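Local structure of Ulp1-like SUMO protease (Chaetomium thermophilum, 6DG4) at residues 111-123 against 172-186. The protein is a Ulp1-like cysteine protease of peptidase family C48, whose catalytic domain probably processes SUMO and removes it from modified proteins. Residues are numbered along the deposited sequence; the frame is centred on the assembly and turned at random.
Sequences LLRRANVRKANFL and LVKFVLEDQFVEAEW. With SO4 (sulfate ion), chain B.
Lys119 and Phe122, on the segment that follows helix 109-114, pack against the C-terminal end of helix 163-177 in the Ulp1-type catalytic domain, one side chain reaching for charge and the other filling an apolar seam. The Phe122 ring, its CG anti to the backbone N (chi1 -172°), is swung over the last turns of that helix. Val176 CG1 lies 3.8 Å from Phe122 CD1, and Leu177 CD2 sits equally near Phe122 CD2, while both methyls of Val173 reach the far end of the ring. Trp186 comes from the opposite direction and brings its CH2 to the Phe122 edge, 3.8 Å from CE2; one face of the indole rests on Val173 CG1. Leu123 CD2 extends the apolar patch to Leu177 CD1, and Leu112 does the same further up the helix, against Leu172 and Val176. Phe96 closes over Leu112 and Leu172, and Ile143 of strand 137-144 touches Val173 and Trp186, which ties the seam to the central sheet.

On the more exposed side of the contact Lys119 runs fully extended past the carbonyls of Val176 and Leu177, where helix 163-177 gives way to Glu178, the first residue to leave helical geometry, with positive phi. Its NZ forms salt bridges to Glu178 OE1 (3.0 Å), on the anti side and somewhat out of the carboxylate plane, and to Asp179 OD1 (2.9 Å), on the syn side but tilted 34° from the plane. Gln180 NE2 grips the same Asp179 OD1 from the opposite face of the carboxylate, 3.2 Å away. A methionine in place of Lys119 would probably leave both carboxylates without their shared cation and Asp179 freer to turn. The ammonium thus probably eases the repulsion between two adjacent acids and pins segment 111-123 to the helix end, where carbonyls at the helix C-terminus should also favour a positive charge.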
loop_
_atom_site.group_PDB
_atom_site.type_symbol
_atom_site.label_atom_id
_atom_site.label_comp_id
_atom_site.label_asym_id
_atom_site.label_seq_id
_atom_site.Cartn_x
_atom_site.Cartn_y
_atom_site.Cartn_z
ATOM N N LEU A 111 -14.667 7.782 6.887
ATOM C CA LEU A 111 -13.393 7.259 6.408
ATOM C C LEU A 111 -13.149 7.646 4.952
ATOM O O LEU A 111 -12.024 7.988 4.581
ATOM C CB LEU A 111 -13.319 5.745 6.605
ATOM C CG LEU A 111 -13.272 5.238 8.048
ATOM C CD1 LEU A 111 -13.149 3.727 8.057
ATOM C CD2 LEU A 111 -12.123 5.863 8.834
ATOM N N LEU A 112 -14.192 7.615 4.116
ATOM C CA LEU A 112 -14.054 8.068 2.733
ATOM C C LEU A 112 -13.633 9.530 2.678
ATOM O O LEU A 112 -12.718 9.896 1.934
ATOM C CB LEU A 112 -15.365 7.855 1.974
ATOM C CG LEU A 112 -15.701 6.387 1.721
ATOM C CD1 LEU A 112 -17.149 6.232 1.305
ATOM C CD2 LEU A 112 -14.774 5.820 0.662
ATOM N N ARG A 113 -14.281 10.381 3.473
ATOM C CA ARG A 113 -13.937 11.800 3.472
ATOM C C ARG A 113 -12.512 12.030 3.959
ATOM O O ARG A 113 -11.796 12.881 3.415
ATOM C CB ARG A 113 -14.955 12.580 4.305
ATOM C CG ARG A 113 -16.316 12.676 3.638
ATOM C CD ARG A 113 -17.266 13.614 4.366
ATOM N NE ARG A 113 -17.614 13.166 5.715
ATOM C CZ ARG A 113 -18.609 12.327 6.003
ATOM N NH1 ARG A 113 -19.357 11.814 5.035
ATOM N NH2 ARG A 113 -18.850 11.993 7.264
ATOM N N ARG A 114 -12.069 11.273 4.969
ATOM C CA ARG A 114 -10.713 11.445 5.482
ATOM C C ARG A 114 -9.670 11.036 4.453
ATOM O O ARG A 114 -8.555 11.572 4.452
ATOM C CB ARG A 114 -10.538 10.653 6.778
ATOM C CG ARG A 114 -10.838 11.469 8.033
ATOM C CD ARG A 114 -11.055 10.590 9.261
ATOM N NE ARG A 114 -11.065 11.359 10.506
ATOM C CZ ARG A 114 -12.021 12.215 10.861
ATOM N NH1 ARG A 114 -13.056 12.437 10.063
ATOM N NH2 ARG A 114 -11.938 12.859 12.017
ATOM N N ALA A 115 -10.009 10.094 3.576
ATOM C CA ALA A 115 -9.156 9.697 2.464
ATOM C C ALA A 115 -9.341 10.579 1.234
ATOM O O ALA A 115 -8.707 10.325 0.204
ATOM C CB ALA A 115 -9.426 8.237 2.089
ATOM N N ASN A 116 -10.194 11.599 1.319
ATOM C CA ASN A 116 -10.452 12.508 0.203
ATOM C C ASN A 116 -11.004 11.770 -1.010
ATOM O O ASN A 116 -10.678 12.082 -2.156
ATOM C CB ASN A 116 -9.222 13.348 -0.121
ATOM C CG ASN A 116 -8.911 14.319 0.986
ATOM O OD1 ASN A 116 -9.755 15.134 1.355
ATOM N ND2 ASN A 116 -7.723 14.211 1.557
ATOM N N VAL A 117 -11.877 10.806 -0.744
ATOM C CA VAL A 117 -12.589 10.059 -1.771
ATOM C C VAL A 117 -14.031 10.548 -1.741
ATOM O O VAL A 117 -14.832 10.118 -0.902
ATOM C CB VAL A 117 -12.495 8.549 -1.535
ATOM C CG1 VAL A 117 -13.288 7.793 -2.572
ATOM C CG2 VAL A 117 -11.038 8.101 -1.547
ATOM N N ARG A 118 -14.361 11.455 -2.655
ATOM C CA ARG A 118 -15.689 12.037 -2.751
ATOM C C ARG A 118 -16.205 11.887 -4.174
ATOM O O ARG A 118 -15.438 11.688 -5.117
ATOM C CB ARG A 118 -15.668 13.520 -2.361
ATOM C CG ARG A 118 -15.330 13.755 -0.895
ATOM C CD ARG A 118 -15.181 15.236 -0.605
ATOM N NE ARG A 118 -15.005 15.516 0.818
ATOM C CZ ARG A 118 -13.837 15.503 1.459
ATOM N NH1 ARG A 118 -12.711 15.220 0.818
ATOM N NH2 ARG A 118 -13.800 15.777 2.756
ATOM N N LYS A 119 -17.525 11.974 -4.325
ATOM C CA LYS A 119 -18.117 11.851 -5.652
ATOM C C LYS A 119 -17.484 12.828 -6.636
ATOM O O LYS A 119 -17.170 12.460 -7.774
ATOM C CB LYS A 119 -19.627 12.081 -5.566
ATOM C CG LYS A 119 -20.374 11.929 -6.894
ATOM C CD LYS A 119 -21.872 12.137 -6.693
ATOM C CE LYS A 119 -22.627 12.004 -8.003
ATOM N NZ LYS A 119 -24.083 12.221 -7.812
ATOM N N ALA A 120 -17.284 14.081 -6.220
ATOM C CA ALA A 120 -16.842 15.109 -7.158
ATOM C C ALA A 120 -15.458 14.833 -7.734
ATOM O O ALA A 120 -15.196 15.178 -8.892
ATOM C CB ALA A 120 -16.858 16.482 -6.484
ATOM N N ASN A 121 -14.554 14.238 -6.959
ATOM C CA ASN A 121 -13.190 14.027 -7.423
ATOM C C ASN A 121 -12.859 12.566 -7.694
ATOM O O ASN A 121 -11.728 12.266 -8.087
ATOM C CB ASN A 121 -12.177 14.608 -6.424
ATOM C CG ASN A 121 -12.080 13.793 -5.150
ATOM O OD1 ASN A 121 -13.077 13.584 -4.468
ATOM N ND2 ASN A 121 -10.874 13.330 -4.822
ATOM N N PHE A 122 -13.820 11.655 -7.518
ATOM C CA PHE A 122 -13.524 10.226 -7.582
ATOM C C PHE A 122 -12.806 9.840 -8.872
ATOM O O PHE A 122 -11.763 9.179 -8.840
ATOM C CB PHE A 122 -14.816 9.421 -7.417
ATOM C CG PHE A 122 -14.585 7.949 -7.285
ATOM C CD1 PHE A 122 -14.233 7.405 -6.067
ATOM C CD2 PHE A 122 -14.714 7.107 -8.379
ATOM C CE1 PHE A 122 -14.012 6.055 -5.936
ATOM C CE2 PHE A 122 -14.495 5.755 -8.253
ATOM C CZ PHE A 122 -14.138 5.228 -7.025
ATOM N N LEU A 123 -13.360 10.223 -10.022
ATOM C CA LEU A 123 -12.759 9.841 -11.296
ATOM C C LEU A 123 -11.436 10.547 -11.568
ATOM O O LEU A 123 -10.708 10.124 -12.470
ATOM C CB LEU A 123 -13.745 10.081 -12.444
ATOM C CG LEU A 123 -15.034 9.265 -12.383
ATOM C CD1 LEU A 123 -15.928 9.615 -13.560
ATOM C CD2 LEU A 123 -14.742 7.780 -12.380
ATOM N N LEU A 172 -18.752 -0.526 -3.449
ATOM C CA LEU A 172 -18.244 0.734 -2.920
ATOM C C LEU A 172 -18.200 1.803 -4.004
ATOM O O LEU A 172 -18.610 2.948 -3.780
ATOM C CB LEU A 172 -16.851 0.510 -2.327
ATOM C CG LEU A 172 -16.100 1.746 -1.830
ATOM C CD1 LEU A 172 -16.831 2.397 -0.667
ATOM C CD2 LEU A 172 -14.688 1.357 -1.421
ATOM N N VAL A 173 -17.686 1.449 -5.184
ATOM C CA VAL A 173 -17.617 2.397 -6.294
ATOM C C VAL A 173 -19.010 2.907 -6.646
ATOM O O VAL A 173 -19.222 4.112 -6.827
ATOM C CB VAL A 173 -16.912 1.748 -7.501
ATOM C CG1 VAL A 173 -16.995 2.644 -8.723
ATOM C CG2 VAL A 173 -15.447 1.437 -7.174
ATOM N N LYS A 174 -19.977 1.989 -6.758
ATOM C CA LYS A 174 -21.350 2.372 -7.078
ATOM C C LYS A 174 -21.915 3.309 -6.023
ATOM O O LYS A 174 -22.590 4.295 -6.349
ATOM C CB LYS A 174 -22.204 1.112 -7.187
ATOM C CG LYS A 174 -23.677 1.386 -7.441
ATOM C CD LYS A 174 -24.396 0.105 -7.754
ATOM C CE LYS A 174 -25.842 0.374 -8.127
ATOM N NZ LYS A 174 -26.469 -0.809 -8.780
ATOM N N PHE A 175 -21.623 3.039 -4.750
ATOM C CA PHE A 175 -22.123 3.900 -3.689
ATOM C C PHE A 175 -21.585 5.319 -3.829
ATOM O O PHE A 175 -22.330 6.291 -3.661
ATOM C CB PHE A 175 -21.734 3.334 -2.327
ATOM C CG PHE A 175 -22.092 4.238 -1.193
ATOM C CD1 PHE A 175 -23.364 4.221 -0.665
ATOM C CD2 PHE A 175 -21.166 5.127 -0.676
ATOM C CE1 PHE A 175 -23.706 5.066 0.380
ATOM C CE2 PHE A 175 -21.502 5.976 0.358
ATOM C CZ PHE A 175 -22.775 5.950 0.880
ATOM N N VAL A 176 -20.289 5.461 -4.102
ATOM C CA VAL A 176 -19.694 6.790 -4.198
ATOM C C VAL A 176 -20.208 7.532 -5.430
ATOM O O VAL A 176 -20.552 8.718 -5.362
ATOM C CB VAL A 176 -18.158 6.697 -4.198
ATOM C CG1 VAL A 176 -17.553 8.066 -4.445
ATOM C CG2 VAL A 176 -17.653 6.124 -2.875
ATOM N N LEU A 177 -20.252 6.855 -6.578
ATOM C CA LEU A 177 -20.521 7.542 -7.836
ATOM C C LEU A 177 -22.001 7.809 -8.090
ATOM O O LEU A 177 -22.317 8.711 -8.871
ATOM C CB LEU A 177 -19.936 6.760 -9.015
ATOM C CG LEU A 177 -18.433 6.937 -9.217
ATOM C CD1 LEU A 177 -17.933 6.033 -10.328
ATOM C CD2 LEU A 177 -18.106 8.393 -9.527
ATOM N N GLU A 178 -22.908 7.059 -7.469
ATOM C CA GLU A 178 -24.356 7.319 -7.570
ATOM C C GLU A 178 -24.772 7.315 -9.039
ATOM O O GLU A 178 -24.512 6.326 -9.745
ATOM C CB GLU A 178 -24.699 8.593 -6.802
ATOM C CG GLU A 178 -24.303 8.580 -5.354
ATOM C CD GLU A 178 -24.684 9.857 -4.629
ATOM O OE1 GLU A 178 -24.937 10.888 -5.287
ATOM O OE2 GLU A 178 -24.721 9.830 -3.386
ATOM N N ASP A 179 -25.422 8.373 -9.536
ATOM C CA ASP A 179 -25.887 8.421 -10.914
ATOM C C ASP A 179 -24.755 8.519 -11.925
ATOM O O ASP A 179 -25.025 8.459 -13.127
ATOM C CB ASP A 179 -26.886 9.568 -11.118
ATOM C CG ASP A 179 -26.303 10.946 -10.810
ATOM O OD1 ASP A 179 -25.190 11.039 -10.259
ATOM O OD2 ASP A 179 -26.989 11.952 -11.103
ATOM N N GLN A 180 -23.510 8.661 -11.478
ATOM C CA GLN A 180 -22.361 8.636 -12.374
ATOM C C GLN A 180 -21.767 7.238 -12.535
ATOM O O GLN A 180 -20.778 7.076 -13.260
ATOM C CB GLN A 180 -21.289 9.616 -11.883
ATOM C CG GLN A 180 -21.795 11.033 -11.658
ATOM C CD GLN A 180 -22.386 11.652 -12.908
ATOM O OE1 GLN A 180 -21.744 11.688 -13.959
ATOM N NE2 GLN A 180 -23.618 12.146 -12.800
ATOM N N PHE A 181 -22.342 6.229 -11.879
ATOM C CA PHE A 181 -21.872 4.856 -12.006
ATOM C C PHE A 181 -22.467 4.204 -13.252
ATOM O O PHE A 181 -23.691 4.085 -13.378
ATOM C CB PHE A 181 -22.259 4.041 -10.777
ATOM C CG PHE A 181 -21.720 2.639 -10.792
ATOM C CD1 PHE A 181 -20.354 2.404 -10.725
ATOM C CD2 PHE A 181 -22.575 1.554 -10.874
ATOM C CE1 PHE A 181 -19.859 1.113 -10.735
ATOM C CE2 PHE A 181 -22.081 0.265 -10.882
ATOM C CZ PHE A 181 -20.724 0.048 -10.817
ATOM N N VAL A 182 -21.594 3.753 -14.147
ATOM C CA VAL A 182 -21.980 3.096 -15.393
ATOM C C VAL A 182 -21.456 1.670 -15.292
ATOM O O VAL A 182 -20.278 1.409 -15.580
ATOM C CB VAL A 182 -21.413 3.818 -16.618
ATOM C CG1 VAL A 182 -21.866 3.132 -17.893
ATOM C CG2 VAL A 182 -21.831 5.275 -16.611
ATOM N N GLU A 183 -22.329 0.748 -14.871
ATOM C CA GLU A 183 -21.873 -0.546 -14.373
ATOM C C GLU A 183 -21.081 -1.316 -15.422
ATOM O O GLU A 183 -20.076 -1.958 -15.099
ATOM C CB GLU A 183 -23.061 -1.379 -13.884
ATOM C CG GLU A 183 -24.075 -1.741 -14.966
ATOM C CD GLU A 183 -25.294 -2.470 -14.424
ATOM O OE1 GLU A 183 -25.409 -2.623 -13.188
ATOM O OE2 GLU A 183 -26.141 -2.891 -15.241
ATOM N N ALA A 184 -21.520 -1.276 -16.680
ATOM C CA ALA A 184 -20.889 -2.101 -17.703
ATOM C C ALA A 184 -19.520 -1.578 -18.116
ATOM O O ALA A 184 -18.740 -2.330 -18.707
ATOM C CB ALA A 184 -21.797 -2.218 -18.929
ATOM N N GLU A 185 -19.216 -0.312 -17.838
ATOM C CA GLU A 185 -17.913 0.249 -18.176
ATOM C C GLU A 185 -16.875 0.031 -17.085
ATOM O O GLU A 185 -15.700 0.323 -17.311
ATOM C CB GLU A 185 -18.052 1.733 -18.559
ATOM C CG GLU A 185 -18.663 1.896 -19.962
ATOM C CD GLU A 185 -19.014 3.322 -20.367
ATOM O OE1 GLU A 185 -18.145 4.219 -20.310
ATOM O OE2 GLU A 185 -20.171 3.532 -20.790
ATOM N N TRP A 186 -17.274 -0.507 -15.935
ATOM C CA TRP A 186 -16.362 -0.923 -14.880
ATOM C C TRP A 186 -16.080 -2.415 -15.000
ATOM O O TRP A 186 -16.916 -3.188 -15.475
ATOM C CB TRP A 186 -16.967 -0.628 -13.499
ATOM C CG TRP A 186 -16.819 0.809 -13.112
ATOM C CD1 TRP A 186 -17.616 1.851 -13.494
ATOM C CD2 TRP A 186 -15.784 1.371 -12.300
ATOM N NE1 TRP A 186 -17.147 3.028 -12.956
ATOM C CE2 TRP A 186 -16.018 2.758 -12.225
ATOM C CE3 TRP A 186 -14.687 0.833 -11.620
ATOM C CZ2 TRP A 186 -15.191 3.611 -11.500
ATOM C CZ3 TRP A 186 -13.872 1.679 -10.902
ATOM C CH2 TRP A 186 -14.120 3.054 -10.853
HETATM S S SO4 B . -16.618 14.305 9.458
HETATM O O1 SO4 B . -16.069 13.952 8.152
HETATM O O2 SO4 B . -15.581 14.175 10.479
HETATM O O3 SO4 B . -17.727 13.409 9.774
HETATM O O4 SO4 B . -17.101 15.683 9.424
#